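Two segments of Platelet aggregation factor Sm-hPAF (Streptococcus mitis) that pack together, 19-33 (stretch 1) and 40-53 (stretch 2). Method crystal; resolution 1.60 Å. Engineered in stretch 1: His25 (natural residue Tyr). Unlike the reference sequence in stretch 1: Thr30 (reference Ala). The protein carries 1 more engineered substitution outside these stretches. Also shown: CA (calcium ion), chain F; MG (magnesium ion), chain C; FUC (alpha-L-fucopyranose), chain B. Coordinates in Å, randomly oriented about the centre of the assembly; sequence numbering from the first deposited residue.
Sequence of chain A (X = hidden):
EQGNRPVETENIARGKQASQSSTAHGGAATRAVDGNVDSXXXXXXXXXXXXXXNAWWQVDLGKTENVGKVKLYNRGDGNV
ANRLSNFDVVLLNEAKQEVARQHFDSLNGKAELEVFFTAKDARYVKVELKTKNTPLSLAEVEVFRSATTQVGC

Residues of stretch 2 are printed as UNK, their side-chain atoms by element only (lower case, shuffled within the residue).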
ATOM      1  N   SER A  19       2.777  -7.040  -6.346  1.00 16.90           N
ATOM      2  CA  SER A  19       1.941  -7.261  -7.574  1.00 17.67           C
ATOM      3  C   SER A  19       0.748  -6.301  -7.483  1.00 16.32           C
ATOM      4  O   SER A  19       0.469  -5.692  -6.468  1.00 17.61           O
ATOM      5  CB  SER A  19       1.423  -8.709  -7.729  1.00 20.24           C
ATOM      6  OG  SER A  19       0.630  -9.051  -6.630  1.00 23.91           O
ATOM      7  N   GLN A  20       0.047  -6.154  -8.618  1.00 17.05           N
ATOM      8  CA  GLN A  20      -1.110  -5.258  -8.591  1.00 15.89           C
ATOM      9  C   GLN A  20      -2.077  -5.720  -9.733  1.00 17.59           C
ATOM     10  O   GLN A  20      -1.734  -6.578 -10.586  1.00 19.57           O
ATOM     11  CB  GLN A  20      -0.631  -3.756  -8.728  1.00 16.91           C
ATOM     12  CG  GLN A  20       0.101  -3.526 -10.076  1.00 16.25           C
ATOM     13  CD  GLN A  20       0.789  -2.192 -10.110  1.00 16.46           C
ATOM     14  OE1 GLN A  20       0.844  -1.477  -9.113  1.00 17.23           O
ATOM     15  NE2 GLN A  20       1.378  -1.854 -11.290  1.00 17.70           N
ATOM     16  N   SER A  21      -3.248  -5.142  -9.671  1.00 17.60           N
ATOM     17  CA  SER A  21      -4.330  -5.580 -10.609  1.00 18.77           C
ATOM     18  C   SER A  21      -4.039  -5.378 -12.069  1.00 20.39           C
ATOM     19  O   SER A  21      -4.492  -6.233 -12.867  1.00 22.32           O
ATOM     20  CB  SER A  21      -5.653  -4.855 -10.141  1.00 19.14           C
ATOM     21  OG  SER A  21      -5.496  -3.465 -10.133  1.00 18.59           O
ATOM     22  N   SER A  22      -3.308  -4.367 -12.480  1.00 17.82           N
ATOM     23  CA  SER A  22      -2.852  -4.215 -13.805  1.00 19.48           C
ATOM     24  C   SER A  22      -1.747  -3.133 -13.709  1.00 18.15           C
ATOM     25  O   SER A  22      -1.618  -2.483 -12.646  1.00 17.53           O
ATOM     26  CB  SER A  22      -4.014  -3.622 -14.697  1.00 21.69           C
ATOM     27  OG  SER A  22      -4.592  -2.426 -14.130  1.00 19.54           O
ATOM     28  N   THR A  23      -1.056  -2.901 -14.837  1.00 18.83           N
ATOM     29  CA  THR A  23       0.008  -1.890 -14.861  1.00 17.53           C
ATOM     30  C   THR A  23      -0.162  -0.964 -16.029  1.00 18.48           C
ATOM     31  O   THR A  23      -0.427  -1.492 -17.132  1.00 21.18           O
ATOM     32  CB  THR A  23       1.399  -2.632 -14.937  1.00 18.75           C
ATOM     33  OG1 THR A  23       1.495  -3.515 -13.766  1.00 19.53           O
ATOM     34  CG2 THR A  23       2.549  -1.616 -14.933  1.00 19.38           C
ATOM     35  N   ALA A  24      -0.057   0.342 -15.834  1.00 17.44           N
ATOM     36  CA  ALA A  24      -0.144   1.307 -16.906  1.00 17.70           C
ATOM     37  C   ALA A  24       0.947   2.320 -16.722  1.00 18.13           C
ATOM     38  O   ALA A  24       1.458   2.505 -15.590  1.00 17.72           O
ATOM     39  CB  ALA A  24      -1.499   2.046 -16.830  1.00 20.27           C
ATOM     40  N   HIS A  25       1.276   3.023 -17.795  1.00 17.78           N
ATOM     41  CA  HIS A  25       2.244   4.112 -17.732  1.00 17.97           C
ATOM     42  C   HIS A  25       3.585   3.688 -17.107  1.00 18.13           C
ATOM     43  O   HIS A  25       4.292   4.541 -16.521  1.00 20.51           O
ATOM     44  CB  HIS A  25       1.734   5.338 -16.972  1.00 18.71           C
ATOM     45  CG  HIS A  25       0.552   6.006 -17.683  1.00 21.08           C
ATOM     46  ND1 HIS A  25       0.725   6.604 -18.899  1.00 23.41           N
ATOM     47  CD2 HIS A  25      -0.790   6.167 -17.317  1.00 23.22           C
ATOM     48  CE1 HIS A  25      -0.459   7.123 -19.295  1.00 22.64           C
ATOM     49  NE2 HIS A  25      -1.397   6.835 -18.364  1.00 22.60           N
ATOM     50  N   GLY A  26       3.914   2.414 -17.288  1.00 17.09           N
ATOM     51  CA  GLY A  26       5.217   1.894 -16.773  1.00 18.03           C
ATOM     52  C   GLY A  26       5.228   1.786 -15.249  1.00 17.71           C
ATOM     53  O   GLY A  26       6.347   1.589 -14.712  1.00 17.98           O
ATOM     54  N   GLY A  27       4.100   1.924 -14.515  1.00 16.49           N
ATOM     55  CA  GLY A  27       4.171   2.102 -13.011  1.00 16.38           C
ATOM     56  C   GLY A  27       4.200   0.740 -12.279  1.00 16.16           C
ATOM     57  O   GLY A  27       3.272   0.347 -11.578  1.00 16.19           O
ATOM     58  N   ALA A  28       5.328   0.045 -12.446  1.00 16.47           N
ATOM     59  CA  ALA A  28       5.506  -1.267 -11.883  1.00 15.78           C
ATOM     60  C   ALA A  28       5.224  -1.331 -10.375  1.00 15.67           C
ATOM     61  O   ALA A  28       5.569  -0.422  -9.606  1.00 17.04           O
ATOM     62  CB  ALA A  28       6.996  -1.640 -12.063  1.00 17.55           C
ATOM     63  N   ALA A  29       4.553  -2.428  -9.981  1.00 16.03           N
ATOM     64  CA  ALA A  29       4.143  -2.592  -8.590  1.00 15.30           C
ATOM     65  C   ALA A  29       5.339  -2.555  -7.628  1.00 15.14           C
ATOM     66  O   ALA A  29       5.180  -2.083  -6.505  1.00 15.91           O
ATOM     67  CB  ALA A  29       3.457  -3.978  -8.398  1.00 17.45           C
ATOM     68  N   THR A  30       6.495  -2.965  -8.127  1.00 15.93           N
ATOM     69  CA  THR A  30       7.692  -2.993  -7.229  1.00 15.03           C
ATOM     70  C   THR A  30       8.159  -1.566  -6.916  1.00 16.27           C
ATOM     71  O   THR A  30       8.908  -1.401  -5.943  1.00 17.18           O
ATOM     72  CB  THR A  30       8.832  -3.784  -7.830  1.00 17.31           C
ATOM     73  OG1 THR A  30       9.031  -3.391  -9.200  1.00 20.58           O
ATOM     74  CG2 THR A  30       8.510  -5.220  -7.854  1.00 21.50           C
ATOM     75  N   ARG A  31       7.623  -0.546  -7.597  1.00 15.31           N
ATOM     76  CA  ARG A  31       8.029   0.847  -7.193  1.00 14.94           C
ATOM     77  C   ARG A  31       7.558   1.247  -5.832  1.00 15.48           C
ATOM     78  O   ARG A  31       8.051   2.224  -5.211  1.00 15.95           O
ATOM     79  CB  ARG A  31       7.500   1.822  -8.231  1.00 15.35           C
ATOM     80  CG  ARG A  31       8.234   1.661  -9.560  1.00 15.90           C
ATOM     81  CD  ARG A  31       7.547   2.583 -10.576  1.00 15.46           C
ATOM     82  NE  ARG A  31       8.312   2.440 -11.863  1.00 16.13           N
ATOM     83  CZ  ARG A  31       8.106   3.300 -12.881  1.00 16.62           C
ATOM     84  NH1 ARG A  31       8.892   3.190 -14.009  1.00 16.54           N
ATOM     85  NH2 ARG A  31       7.149   4.252 -12.831  1.00 16.65           N
ATOM     86  N   ALA A  32       6.543   0.554  -5.246  1.00 15.06           N
ATOM     87  CA  ALA A  32       6.093   0.940  -3.911  1.00 15.73           C
ATOM     88  C   ALA A  32       6.876   0.232  -2.799  1.00 15.19           C
ATOM     89  O   ALA A  32       6.641   0.532  -1.642  1.00 17.12           O
ATOM     90  CB  ALA A  32       4.528   0.598  -3.756  1.00 17.07           C
ATOM     91  N   VAL A  33       7.806  -0.643  -3.208  1.00 14.44           N
ATOM     92  CA  VAL A  33       8.684  -1.266  -2.179  1.00 16.11           C
ATOM     93  C   VAL A  33      10.175  -1.135  -2.562  1.00 17.80           C
ATOM     94  O   VAL A  33      11.038  -1.923  -2.138  1.00 18.32           O
ATOM     95  CB  VAL A  33       8.298  -2.769  -1.896  1.00 17.17           C
ATOM     96  CG1 VAL A  33       6.911  -2.767  -1.195  1.00 16.84           C
ATOM     97  CG2 VAL A  33       8.348  -3.583  -3.194  1.00 19.40           C
ATOM     98  N   UNK A  40       6.799  12.029  -6.825  1.00 17.82           N
ATOM     99  CA  UNK A  40       6.593  12.611  -8.157  1.00 18.96           C
ATOM    100  C   UNK A  40       6.694  11.488  -9.173  1.00 16.82           C
ATOM    101  O   UNK A  40       7.720  10.825  -9.320  1.00 18.25           O
ATOM    102  c   UNK A  40       7.746  13.625  -8.421  1.00 20.40           C
ATOM    103  o   UNK A  40       7.133  13.838 -10.726  1.00 23.61           O
ATOM    104  c   UNK A  40       7.570  14.391  -9.748  1.00 25.00           C
ATOM    105  o   UNK A  40       7.931  15.672  -9.736  1.00 23.50           O
ATOM    106  N   UNK A  41       5.579  11.276  -9.913  1.00 18.13           N
ATOM    107  CA  UNK A  41       5.525  10.138 -10.865  1.00 17.47           C
ATOM    108  C   UNK A  41       6.693  10.140 -11.852  1.00 19.18           C
ATOM    109  O   UNK A  41       7.185   9.141 -12.281  1.00 18.64           O
ATOM    110  c   UNK A  41       4.289   8.603 -13.629  1.00 18.48           C
ATOM    111  c   UNK A  41       4.170  10.184 -11.651  1.00 17.62           C
ATOM    112  c   UNK A  41       3.648   6.269 -13.405  1.00 18.63           C
ATOM    113  c   UNK A  41       3.425   7.812 -11.581  1.00 18.23           C
ATOM    114  o   UNK A  41       3.527   5.017 -13.947  1.00 19.15           O
ATOM    115  c   UNK A  41       4.135   7.322 -14.227  1.00 18.06           C
ATOM    116  c   UNK A  41       3.294   6.520 -12.098  1.00 17.94           C
ATOM    117  c   UNK A  41       3.950   8.853 -12.331  1.00 17.09           C
ATOM    118  N   UNK A  42       7.117  11.379 -12.212  1.00 18.70           N
ATOM    119  CA  UNK A  42       8.213  11.520 -13.216  1.00 20.46           C
ATOM    120  C   UNK A  42       9.581  11.071 -12.705  1.00 19.48           C
ATOM    121  O   UNK A  42      10.543  10.937 -13.525  1.00 22.15           O
ATOM    122  N   UNK A  43       9.717  10.842 -11.379  1.00 19.24           N
ATOM    123  CA  UNK A  43      10.932  10.319 -10.802  1.00 18.50           C
ATOM    124  C   UNK A  43      10.974   8.772 -10.657  1.00 17.87           C
ATOM    125  O   UNK A  43      11.929   8.184 -10.137  1.00 18.72           O
ATOM    126  c   UNK A  43      11.305  12.486  -9.561  1.00 19.93           C
ATOM    127  n   UNK A  43      11.491  14.635 -10.124  1.00 19.95           N
ATOM    128  c   UNK A  43      11.407  13.346 -10.634  1.00 21.56           C
ATOM    129  c   UNK A  43      11.444  14.573  -8.771  1.00 20.06           C
ATOM    130  c   UNK A  43      11.186  10.987  -9.463  1.00 18.45           C
ATOM    131  n   UNK A  43      11.388  13.220  -8.432  1.00 19.63           N
ATOM    132  N   UNK A  44       9.878   8.140 -11.209  1.00 17.42           N
ATOM    133  CA  UNK A  44       9.883   6.675 -11.454  1.00 18.15           C
ATOM    134  C   UNK A  44       9.733   5.796 -10.225  1.00 17.03           C
ATOM    135  O   UNK A  44      10.096   4.623 -10.323  1.00 18.82           O
ATOM    136  c   UNK A  44      11.351   6.991 -13.520  1.00 21.64           C
ATOM    137  n   UNK A  44      12.165   8.143 -15.248  1.00 27.49           N
ATOM    138  c   UNK A  44      10.905   7.800 -15.524  1.00 29.95           C
ATOM    139  n   UNK A  44      10.410   7.089 -14.452  1.00 24.72           N
ATOM    140  c   UNK A  44      11.136   6.207 -12.255  1.00 19.68           C
ATOM    141  c   UNK A  44      12.489   7.660 -13.999  1.00 29.27           C
ATOM    142  N   UNK A  45       9.276   6.345  -9.108  1.00 16.75           N
ATOM    143  CA  UNK A  45       9.201   5.499  -7.891  1.00 17.03           C
ATOM    144  C   UNK A  45       7.732   5.401  -7.430  1.00 16.64           C
ATOM    145  O   UNK A  45       7.496   5.075  -6.250  1.00 17.06           O
ATOM    146  o   UNK A  45      10.326   4.995  -5.793  1.00 17.62           O
ATOM    147  c   UNK A  45      10.124   6.070  -6.774  1.00 18.32           C
ATOM    148  N   UNK A  46       6.778   5.627  -8.363  1.00 15.60           N
ATOM    149  CA  UNK A  46       5.345   5.564  -7.995  1.00 15.33           C
ATOM    150  C   UNK A  46       4.690   4.553  -8.928  1.00 15.20           C
ATOM    151  O   UNK A  46       4.965   4.502 -10.139  1.00 16.43           O
ATOM    152  c   UNK A  46       3.162   6.904  -7.871  1.00 18.48           C
ATOM    153  c   UNK A  46       5.396   8.084  -7.327  1.00 17.17           C
ATOM    154  c   UNK A  46       4.665   6.961  -8.183  1.00 16.99           C
ATOM    155  N   UNK A  47       3.790   3.742  -8.336  1.00 14.86           N
ATOM    156  CA  UNK A  47       3.139   2.686  -9.166  1.00 14.09           C
ATOM    157  C   UNK A  47       1.935   3.298  -9.917  1.00 15.74           C
ATOM    158  O   UNK A  47       1.538   4.457  -9.664  1.00 15.60           O
ATOM    159  c   UNK A  47       2.534   1.608  -8.257  1.00 15.04           C
ATOM    160  c   UNK A  47       3.541   1.024  -7.215  1.00 15.29           C
ATOM    161  o   UNK A  47       1.457   2.136  -7.437  1.00 16.37           O
ATOM    162  N   UNK A  48       1.369   2.464 -10.820  1.00 15.91           N
ATOM    163  CA  UNK A  48       0.121   2.942 -11.530  1.00 17.00           C
ATOM    164  C   UNK A  48      -0.544   1.759 -12.148  1.00 17.40           C
ATOM    165  O   UNK A  48       0.091   0.988 -12.897  1.00 16.60           O
ATOM    166  c   UNK A  48       0.588   3.913 -12.691  1.00 16.26           C
ATOM    167  c   UNK A  48      -0.308   6.270 -13.285  1.00 20.67           C
ATOM    168  n   UNK A  48      -1.728   4.552 -13.531  1.00 18.75           N
ATOM    169  c   UNK A  48      -2.371   5.709 -13.900  1.00 18.81           C
ATOM    170  c   UNK A  48      -0.445   4.894 -13.128  1.00 19.15           C
ATOM    171  n   UNK A  48      -1.518   6.753 -13.737  1.00 20.23           N
ATOM    172  N   UNK A  49      -1.834   1.575 -11.807  1.00 16.99           N
ATOM    173  CA  UNK A  49      -2.599   0.535 -12.506  1.00 16.47           C
ATOM    174  C   UNK A  49      -3.405   1.181 -13.675  1.00 17.75           C
ATOM    175  O   UNK A  49      -3.347   2.407 -13.877  1.00 18.27           O
ATOM    176  o   UNK A  49      -4.624   0.823 -11.190  1.00 19.01           O
ATOM    177  c   UNK A  49      -3.624  -0.127 -11.604  1.00 17.34           C
ATOM    178  c   UNK A  49      -3.002  -0.645 -10.229  1.00 17.24           C
ATOM    179  N   UNK A  50      -4.107   0.302 -14.402  1.00 18.83           N
ATOM    180  CA  UNK A  50      -5.048   0.890 -15.357  1.00 18.22           C
ATOM    181  C   UNK A  50      -6.119   1.650 -14.577  1.00 20.75           C
ATOM    182  O   UNK A  50      -6.362   1.462 -13.408  1.00 20.75           O
ATOM    183  o   UNK A  50      -3.751  -0.479 -17.467  1.00 22.65           O
ATOM    184  c   UNK A  50      -5.706  -0.249 -16.100  1.00 17.22           C
ATOM    185  n   UNK A  50      -5.174  -2.224 -17.408  1.00 21.43           N
ATOM    186  c   UNK A  50      -4.750  -1.021 -17.006  1.00 19.52           C
ATOM    187  N   UNK A  51      -6.836   2.494 -15.330  1.00 20.08           N
ATOM    188  CA  UNK A  51      -8.117   3.019 -14.828  1.00 21.92           C
ATOM    189  C   UNK A  51      -9.061   1.854 -14.895  1.00 23.50           C
ATOM    190  O   UNK A  51      -9.310   1.266 -16.003  1.00 26.88           O
ATOM    191  c   UNK A  51      -6.797   7.964 -15.388  1.00 31.11           C
ATOM    192  c   UNK A  51      -8.037   5.442 -15.643  1.00 24.65           C
ATOM    193  c   UNK A  51      -8.663   4.114 -15.772  1.00 21.10           C
ATOM    194  c   UNK A  51      -6.116   6.864 -15.955  1.00 31.06           C
ATOM    195  c   UNK A  51      -8.749   6.571 -15.060  1.00 26.80           C
ATOM    196  c   UNK A  51      -8.116   7.792 -14.953  1.00 28.08           C
ATOM    197  c   UNK A  51      -6.755   5.653 -16.127  1.00 27.82           C
ATOM    198  N   UNK A  52      -9.555   1.387 -13.755  1.00 21.22           N
ATOM    199  CA  UNK A  52     -10.358   0.167 -13.716  1.00 20.94           C
ATOM    200  C   UNK A  52     -11.160   0.202 -12.443  1.00 23.60           C
ATOM    201  O   UNK A  52     -10.937   1.080 -11.563  1.00 25.61           O
ATOM    202  c   UNK A  52      -9.507  -1.091 -13.811  1.00 21.74           C
ATOM    203  c   UNK A  52      -8.545  -1.267 -12.557  1.00 23.00           C
ATOM    204  o   UNK A  52      -6.505  -2.348 -12.328  1.00 33.32           O
ATOM    205  o   UNK A  52      -8.056  -3.516 -13.375  1.00 34.55           O
ATOM    206  c   UNK A  52      -7.662  -2.465 -12.769  1.00 31.47           C
ATOM    207  N   UNK A  53     -12.107  -0.728 -12.337  1.00 25.26           N
ATOM    208  CA  UNK A  53     -12.834  -0.849 -11.071  1.00 26.62           C
ATOM    209  C   UNK A  53     -12.084  -1.665 -10.035  1.00 24.85           C
ATOM    210  O   UNK A  53     -11.487  -2.696 -10.345  1.00 23.64           O
ATOM    211  o   UNK A  53     -16.096  -1.323 -12.717  1.00 37.62           O
ATOM    212  o   UNK A  53     -14.833   0.489 -12.609  1.00 29.96           O
ATOM    213  c   UNK A  53     -15.095  -0.701 -12.274  1.00 31.09           C
ATOM    214  c   UNK A  53     -14.170  -1.557 -11.344  1.00 29.38           C
TER
HETATM  215 CA    CA F 204       8.777   4.118  -4.251  1.00 17.05          CA
HETATM  216 MG    MG C 201      11.819  16.424 -11.302  0.80 19.96          MG
HETATM  217  C1  FUC B   3      -0.791  12.485 -15.194  1.00 35.86           C
HETATM  218  C2  FUC B   3      -2.221  12.001 -15.046  1.00 32.30           C
HETATM  219  C3  FUC B   3      -2.497  10.843 -15.955  1.00 28.49           C
HETATM  220  C4  FUC B   3      -1.527   9.734 -15.610  1.00 27.87           C
HETATM  221  C5  FUC B   3      -0.133  10.300 -15.780  1.00 29.73           C
HETATM  222  C6  FUC B   3       0.935   9.270 -15.496  1.00 27.42           C
HETATM  223  O2  FUC B   3      -3.100  13.069 -15.358  1.00 36.06           O
HETATM  224  O3  FUC B   3      -3.790  10.430 -15.765  1.00 29.16           O
HETATM  225  O4  FUC B   3      -1.772   9.318 -14.293  1.00 24.88           O
HETATM  226  O5  FUC B   3       0.071  11.406 -14.950  1.00 28.38           O
HETATM  227  O   HOH W   1      -0.582   0.441  -7.707  1.00 16.74           O
HETATM  228  O   HOH W   2      -7.373  -5.929 -13.431  1.00 34.81           O
HETATM  229  O   HOH W   3       7.504   6.823 -14.413  1.00 30.17           O
HETATM  230  O   HOH W   4       9.846  16.939 -11.185  1.00 23.49           O
HETATM  231  O   HOH W   5      13.902  16.047 -11.394  1.00 25.60           O
HETATM  232  O   HOH W   6      11.526  15.431 -13.001  1.00 27.00           O
HETATM  233  O   HOH W   7      12.167  17.487  -9.550  1.00 24.48           O
HETATM  234  O   HOH W   8      12.158  18.210 -12.371  1.00 26.29           O

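Position 40 carries two carbons, the second bearing two oxygens, and lies out of reach of stretch 1. The chain length makes it Asp40, whose OD2 accepts a hydrogen bond from the backbone N of position 42.

Position 41 has one carbon followed by a six-carbon ring bearing an oxygen, which lies 2.7 Å from His25 O. This is Tyr41: OH donates to that carbonyl, and the long ring lets a sideways-pointing residue reach it. Position 42 has no side-chain atoms and is Gly42; a CB there would be crowded by Asp40 OD2.

Positions 43 and 44 each show one carbon and a five-membered ring of three carbons and two nitrogens. The first points away from stretch 1; the second sets its backbone O over one face of the Arg31 guanidinium. Both are histidines. His43 NE2 binds magnesium at 2.2 Å, a role suited to an imidazole nitrogen. His44 has a phi of 75°, unusual for a residue with a CB, and a water joins its ND1 to Arg31 NH2.

Position 45 has one carbon and one oxygen, pointing away from stretch 1: Ser45. Its backbone O binds the calcium ion at 2.6 Å and its OG at 2.4 Å, the short hydroxyl side chain supplying a second ligand. Arg31 O binds the same ion at 2.2 Å, so the metal ties the stretches together. Position 46 has one carbon carrying two more and points away, buried, as suits Val46. Its backbone O receives a weak hydrogen bond from Arg31 NH2 at 3.5 Å.

Position 47 has a carbon bearing one oxygen and one carbon; the latter packs 3.6 Å from Ala32 CB, while the oxygen shares a water with Gln20 OE1. Thr47 thus uses both halves of its side chain.

Position 48 again has one carbon, then a five-membered ring of three carbons and two nitrogens, whose face receives the ring edge of the engineered His25. His48 engages both ring nitrogens: ND1 donates to the carbonyl O of position 49, and NE2 shares a 2.6 Å hydrogen bond with fucose O4.

Position 49 branches to one oxygen and one carbon, the latter 3.8 Å from Ser21 OG: Thr49, whose OG1 donates to the carbonyl O of position 50. There, two carbons end in one nitrogen and one oxygen, this oxygen 3.4 Å from Ala24 CB. Asn50 is long enough for its end to approach stretch 1, and its backbone N donates to Ser22 OG.

Position 51, one carbon and an all-carbon six-membered ring, points its CB away: Phe51, whose flat ring turns its edge toward fucose. Position 52 has three carbons, the last with two oxygens, one lying 2.7 Å from Ser21 OG and 2.6 Å from Ser22 OG. Glu52 OE2 accepts from both, as a carboxylate can. Position 53, two carbons and two oxygens, is Asp53, beyond reach, its charge suiting an exposed site.

The contact rests on backbone pairing, Ala24 N to His48 O (3.0 Å) and His48 N to Gly27 O (2.9 Å), reinforced by shared calcium and the serine–carboxylate cluster. Gly27 permits this approach, since a CB would clash with His48 N.

Stretch 2 (40-53) DYGHHSVTHTNFED
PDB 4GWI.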